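Local coordinates for mandelate racemase/muconate lactonizing enzyme-like protein (Roseovarius sp. TM1035, PDB 3RCY) that is of undetermined function but belongs to the magnesium-dependent enolase superfamily and probably abstracts a proton from a carboxylate substrate, as mandelate racemase and muconate lactonizing enzyme do, at residues A60-G65 and Y79-T84; L26-T31 and V370-A375. One frame throughout, in Å; residues are numbered along the deposited sequence.

Contact 1: A60-G65 and Y79-T84; sequences ARHMEG and YSSGFT
His62 reaches across to Ser81 with the edge of its imidazole ring and gives it the one hydrogen bond between 60-65 and 79-84, NE2 to OG at 2.8 Å. The serine oxygen lies near the ring plane, 13° out of it, while the N-H points somewhat aside, with an angle of 144° at the hydrogen. On the Ser81 side, OG is set opposite the backbone N (chi1 -168°), which carries it out to the imidazole. The same oxygen also bonds to Ser45 O of the second subunit, so this intrachain link is built into a subunit interface.

The bond links the C-terminal ends of helices 48-63 and 71-80, in the N-terminal capping domain of the enolase superfamily. Beyond the second helix the chain turns sharply: Thr84 N bonds to Ser80 O (3.2 Å), and Thr84 OG1 donates to Ser81 O at 2.7 Å from above the carbonyl plane.

Van der Waals contact adds little. Arg61 sets CG over one face of the neighbouring His62 ring, toward its rim and 3.7 Å above the plane, and Arg61 CD stands 4.2 Å from Ser81 OG. Its guanidinium is engaged by Asp57 through a salt bridge and by Thr383 O of the second subunit.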
loop_
_atom_site.group_PDB
_atom_site.type_symbol
_atom_site.label_atom_id
_atom_site.label_comp_id
_atom_site.label_asym_id
_atom_site.label_seq_id
_atom_site.Cartn_x
_atom_site.Cartn_y
_atom_site.Cartn_z
ATOM N N ALA A 60 -20.178 17.611 -37.797
ATOM C CA ALA A 60 -20.313 17.048 -39.148
ATOM C C ALA A 60 -19.814 15.605 -39.200
ATOM O O ALA A 60 -20.412 14.760 -39.857
ATOM C CB ALA A 60 -19.585 17.915 -40.195
ATOM N N ARG A 61 -18.725 15.335 -38.484
ATOM C CA ARG A 61 -18.049 14.041 -38.545
ATOM C C ARG A 61 -18.774 12.951 -37.745
ATOM O O ARG A 61 -18.865 11.802 -38.192
ATOM C CB ARG A 61 -16.595 14.186 -38.064
ATOM C CG ARG A 61 -15.672 13.025 -38.444
ATOM C CD ARG A 61 -14.212 13.311 -38.066
ATOM N NE ARG A 61 -13.698 14.537 -38.691
ATOM C CZ ARG A 61 -13.259 14.631 -39.945
ATOM N NH1 ARG A 61 -13.252 13.573 -40.750
ATOM N NH2 ARG A 61 -12.822 15.799 -40.396
ATOM N N HIS A 62 -19.291 13.308 -36.570
ATOM C CA HIS A 62 -19.766 12.290 -35.616
ATOM C C HIS A 62 -21.245 12.357 -35.268
ATOM O O HIS A 62 -21.782 11.412 -34.701
ATOM C CB HIS A 62 -18.937 12.336 -34.320
ATOM C CG HIS A 62 -17.463 12.196 -34.545
ATOM N ND1 HIS A 62 -16.903 11.080 -35.126
ATOM C CD2 HIS A 62 -16.435 13.038 -34.280
ATOM C CE1 HIS A 62 -15.594 11.237 -35.208
ATOM N NE2 HIS A 62 -15.284 12.417 -34.703
ATOM N N MET A 63 -21.904 13.468 -35.583
ATOM C CA MET A 63 -23.269 13.678 -35.079
ATOM C C MET A 63 -24.331 13.947 -36.148
ATOM O O MET A 63 -25.473 13.505 -36.011
ATOM C CB MET A 63 -23.283 14.782 -34.015
ATOM C CG MET A 63 -22.299 14.526 -32.869
ATOM S SD MET A 63 -22.231 15.860 -31.670
ATOM C CE MET A 63 -23.788 15.611 -30.808
ATOM N N GLU A 64 -23.961 14.679 -37.196
ATOM C CA GLU A 64 -24.902 15.008 -38.266
ATOM C C GLU A 64 -25.473 13.731 -38.879
ATOM O O GLU A 64 -24.726 12.810 -39.227
ATOM C CB GLU A 64 -24.230 15.875 -39.337
ATOM C CG GLU A 64 -25.192 16.468 -40.370
ATOM C CD GLU A 64 -24.475 17.273 -41.453
ATOM O OE1 GLU A 64 -23.254 17.547 -41.310
ATOM O OE2 GLU A 64 -25.132 17.631 -42.455
ATOM N N GLY A 65 -26.798 13.677 -38.978
ATOM C CA GLY A 65 -27.493 12.508 -39.524
ATOM C C GLY A 65 -27.791 11.424 -38.492
ATOM O O GLY A 65 -28.433 10.422 -38.817
ATOM N N TYR A 79 -14.920 10.807 -28.602
ATOM C CA TYR A 79 -13.870 10.389 -27.673
ATOM C C TYR A 79 -12.752 9.612 -28.365
ATOM O O TYR A 79 -11.577 9.752 -27.998
ATOM C CB TYR A 79 -14.482 9.533 -26.562
ATOM C CG TYR A 79 -13.553 9.175 -25.425
ATOM C CD1 TYR A 79 -13.133 10.141 -24.514
ATOM C CD2 TYR A 79 -13.140 7.859 -25.231
ATOM C CE1 TYR A 79 -12.294 9.817 -23.453
ATOM C CE2 TYR A 79 -12.304 7.519 -24.163
ATOM C CZ TYR A 79 -11.894 8.511 -23.280
ATOM O OH TYR A 79 -11.085 8.194 -22.219
ATOM N N SER A 80 -13.126 8.818 -29.373
ATOM C CA SER A 80 -12.194 7.958 -30.097
ATOM C C SER A 80 -11.622 8.599 -31.363
ATOM O O SER A 80 -10.719 8.030 -32.007
ATOM C CB SER A 80 -12.893 6.646 -30.485
ATOM O OG SER A 80 -13.458 6.012 -29.343
ATOM N N SER A 81 -12.157 9.768 -31.718
ATOM C CA SER A 81 -11.875 10.417 -32.994
ATOM C C SER A 81 -10.393 10.474 -33.357
ATOM O O SER A 81 -9.568 10.957 -32.579
ATOM C CB SER A 81 -12.480 11.827 -33.020
ATOM O OG SER A 81 -12.466 12.364 -34.336
ATOM N N GLY A 82 -10.075 9.993 -34.556
ATOM C CA GLY A 82 -8.718 10.066 -35.099
ATOM C C GLY A 82 -7.713 9.175 -34.392
ATOM O O GLY A 82 -6.534 9.511 -34.335
ATOM N N PHE A 83 -8.182 8.039 -33.864
ATOM C CA PHE A 83 -7.353 7.122 -33.069
ATOM C C PHE A 83 -6.807 7.817 -31.820
ATOM O O PHE A 83 -5.594 7.986 -31.649
ATOM C CB PHE A 83 -6.231 6.495 -33.921
ATOM C CG PHE A 83 -5.487 5.373 -33.234
ATOM C CD1 PHE A 83 -6.169 4.261 -32.741
ATOM C CD2 PHE A 83 -4.095 5.418 -33.110
ATOM C CE1 PHE A 83 -5.475 3.217 -32.100
ATOM C CE2 PHE A 83 -3.386 4.383 -32.488
ATOM C CZ PHE A 83 -4.072 3.282 -31.979
ATOM N N THR A 84 -7.726 8.260 -30.969
ATOM C CA THR A 84 -7.349 8.890 -29.720
ATOM C C THR A 84 -7.873 8.034 -28.578
ATOM O O THR A 84 -7.134 7.210 -28.059
ATOM C CB THR A 84 -7.796 10.374 -29.659
ATOM O OG1 THR A 84 -9.192 10.473 -29.967
ATOM C CG2 THR A 84 -7.001 11.202 -30.690
#

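Contact 2: L26-T31 and V370-A375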
loop_
_atom_site.group_PDB
_atom_site.type_symbol
_atom_site.label_atom_id
_atom_site.label_comp_id
_atom_site.label_asym_id
_atom_site.label_seq_id
_atom_site.Cartn_x
_atom_site.Cartn_y
_atom_site.Cartn_z
ATOM N N LEU A 26 -22.526 29.352 -27.672
ATOM C CA LEU A 26 -23.819 28.684 -27.753
ATOM C C LEU A 26 -23.911 27.877 -29.039
ATOM O O LEU A 26 -23.425 28.312 -30.090
ATOM C CB LEU A 26 -24.960 29.710 -27.695
ATOM C CG LEU A 26 -24.910 30.755 -26.566
ATOM C CD1 LEU A 26 -26.084 31.712 -26.701
ATOM C CD2 LEU A 26 -24.897 30.098 -25.179
ATOM N N VAL A 27 -24.521 26.699 -28.951
ATOM C CA VAL A 27 -24.808 25.895 -30.140
ATOM C C VAL A 27 -26.308 25.634 -30.241
ATOM O O VAL A 27 -26.975 25.369 -29.241
ATOM C CB VAL A 27 -23.995 24.562 -30.181
ATOM C CG1 VAL A 27 -22.505 24.854 -30.275
ATOM C CG2 VAL A 27 -24.299 23.666 -28.953
ATOM N N LYS A 28 -26.832 25.726 -31.453
ATOM C CA LYS A 28 -28.237 25.476 -31.698
ATOM C C LYS A 28 -28.308 24.364 -32.738
ATOM O O LYS A 28 -27.781 24.502 -33.844
ATOM C CB LYS A 28 -28.908 26.762 -32.200
ATOM C CG LYS A 28 -30.370 26.639 -32.637
ATOM C CD LYS A 28 -30.704 27.815 -33.576
ATOM C CE LYS A 28 -32.134 27.814 -34.065
ATOM N NZ LYS A 28 -32.400 29.094 -34.803
ATOM N N LEU A 29 -28.929 23.251 -32.362
ATOM C CA LEU A 29 -29.111 22.129 -33.267
ATOM C C LEU A 29 -30.562 22.047 -33.707
ATOM O O LEU A 29 -31.471 22.347 -32.934
ATOM C CB LEU A 29 -28.695 20.807 -32.606
ATOM C CG LEU A 29 -27.229 20.632 -32.204
ATOM C CD1 LEU A 29 -26.990 19.232 -31.659
ATOM C CD2 LEU A 29 -26.307 20.906 -33.379
ATOM N N THR A 30 -30.768 21.645 -34.955
ATOM C CA THR A 30 -32.105 21.435 -35.483
ATOM C C THR A 30 -32.173 20.042 -36.095
ATOM O O THR A 30 -31.253 19.628 -36.815
ATOM C CB THR A 30 -32.476 22.494 -36.552
ATOM O OG1 THR A 30 -32.186 23.808 -36.054
ATOM C CG2 THR A 30 -33.967 22.409 -36.924
ATOM N N THR A 31 -33.257 19.325 -35.795
ATOM C CA THR A 31 -33.489 18.001 -36.369
ATOM C C THR A 31 -34.124 18.125 -37.751
ATOM O O THR A 31 -34.563 19.206 -38.148
ATOM C CB THR A 31 -34.432 17.136 -35.495
ATOM O OG1 THR A 31 -35.752 17.700 -35.507
ATOM C CG2 THR A 31 -33.912 17.034 -34.060
ATOM N N VAL A 370 -34.415 30.550 -25.444
ATOM C CA VAL A 370 -33.201 31.304 -25.692
ATOM C C VAL A 370 -33.523 32.518 -26.560
ATOM O O VAL A 370 -34.148 32.396 -27.619
ATOM C CB VAL A 370 -32.089 30.437 -26.325
ATOM C CG1 VAL A 370 -30.871 31.285 -26.678
ATOM C CG2 VAL A 370 -31.672 29.333 -25.358
ATOM N N ASP A 371 -33.121 33.692 -26.087
ATOM C CA ASP A 371 -33.278 34.896 -26.880
ATOM C C ASP A 371 -32.144 34.988 -27.897
ATOM O O ASP A 371 -31.106 35.617 -27.647
ATOM C CB ASP A 371 -33.342 36.142 -25.999
ATOM C CG ASP A 371 -33.873 37.348 -26.753
ATOM O OD1 ASP A 371 -33.687 37.425 -27.986
ATOM O OD2 ASP A 371 -34.485 38.217 -26.112
ATOM N N GLU A 372 -32.360 34.352 -29.048
ATOM C CA GLU A 372 -31.362 34.310 -30.110
ATOM C C GLU A 372 -31.003 35.702 -30.623
ATOM O O GLU A 372 -29.830 35.995 -30.841
ATOM C CB GLU A 372 -31.829 33.423 -31.269
ATOM C CG GLU A 372 -30.765 33.256 -32.352
ATOM C CD GLU A 372 -31.137 32.239 -33.404
ATOM O OE1 GLU A 372 -32.020 31.388 -33.145
ATOM O OE2 GLU A 372 -30.532 32.291 -34.495
ATOM N N ALA A 373 -32.010 36.557 -30.802
ATOM C CA ALA A 373 -31.790 37.928 -31.267
ATOM C C ALA A 373 -30.864 38.716 -30.327
ATOM O O ALA A 373 -29.961 39.419 -30.783
ATOM C CB ALA A 373 -33.129 38.662 -31.470
ATOM N N LEU A 374 -31.087 38.587 -29.020
ATOM C CA LEU A 374 -30.229 39.231 -28.026
ATOM C C LEU A 374 -28.778 38.736 -28.099
ATOM O O LEU A 374 -27.845 39.546 -28.064
ATOM C CB LEU A 374 -30.787 39.030 -26.613
ATOM C CG LEU A 374 -30.015 39.655 -25.443
ATOM C CD1 LEU A 374 -30.041 41.192 -25.489
ATOM C CD2 LEU A 374 -30.577 39.146 -24.123
ATOM N N ALA A 375 -28.587 37.418 -28.205
ATOM C CA ALA A 375 -27.239 36.852 -28.332
ATOM C C ALA A 375 -26.521 37.386 -29.570
ATOM O O ALA A 375 -25.351 37.760 -29.503
ATOM C CB ALA A 375 -27.287 35.328 -28.366
#
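Lys28 and Glu372 meet in a salt bridge between strand 24-31 and the short helix 372-376. Lys28 NZ lies 2.9 Å from Glu372 OE1 and approaches the syn lone pair, on the side of the other carboxylate oxygen, which itself stands further off, with OE2 3.7 Å from NZ. Both chains are extended, and they cross at about a right angle. The lysine rises from the strand with CG anti to its backbone N (chi1 174°), and its last methylene comes alongside the acceptor, CE to OE1 of Glu372 at 3.7 Å. Glu372 OE2 pairs with Arg376 one turn on, so each carboxylate oxygen has a basic partner; this would be expected to favour the ionised form. Trp38 on the adjoining strand 36-41 packs against both Lys28 and Glu372.

The apolar touch between the segments lies two residues back along the strand, where Leu26 CD1 meets Ala375 CB at 4.2 Å. Both residues are buried, and Leu346 of helix 341-346 also packs on Ala375.

Within 370-375, Asp371 is the N-cap of the helix: its OD1 accepts from Leu374 N at 3.0 Å, an almost straight bond (164°) that arrives from above the carboxylate plane. Ala375 N bonds to Asp371 O in the first helical turn.

Strand 24-31 is the middle strand of the three-stranded antiparallel sheet in the capping domain, and the later segment follows the barrel strands; their meeting is the return of the C-terminal region to the N-terminal capping domain that marks the enolase superfamily fold.

In the fold
Both contacts are small and partly buried, and both involve the N-terminal capping domain, but they hold different elements. Contact 1 joins neighbours in sequence, the ends of two successive helices, whereas contact 2 brings together segments 339 residues apart and enclosing the first along the chain. Their centres are 23 Å apart. Contact 1 lies further from the centre of the chain, against a second subunit, and its chemistry is a hydrogen bond whose serine oxygen is also held by that subunit. Contact 2 is reached by no other protein chain; it combines a salt bridge between partly exposed side chains with a buried apolar touch, tying the sheet to the C-terminal region.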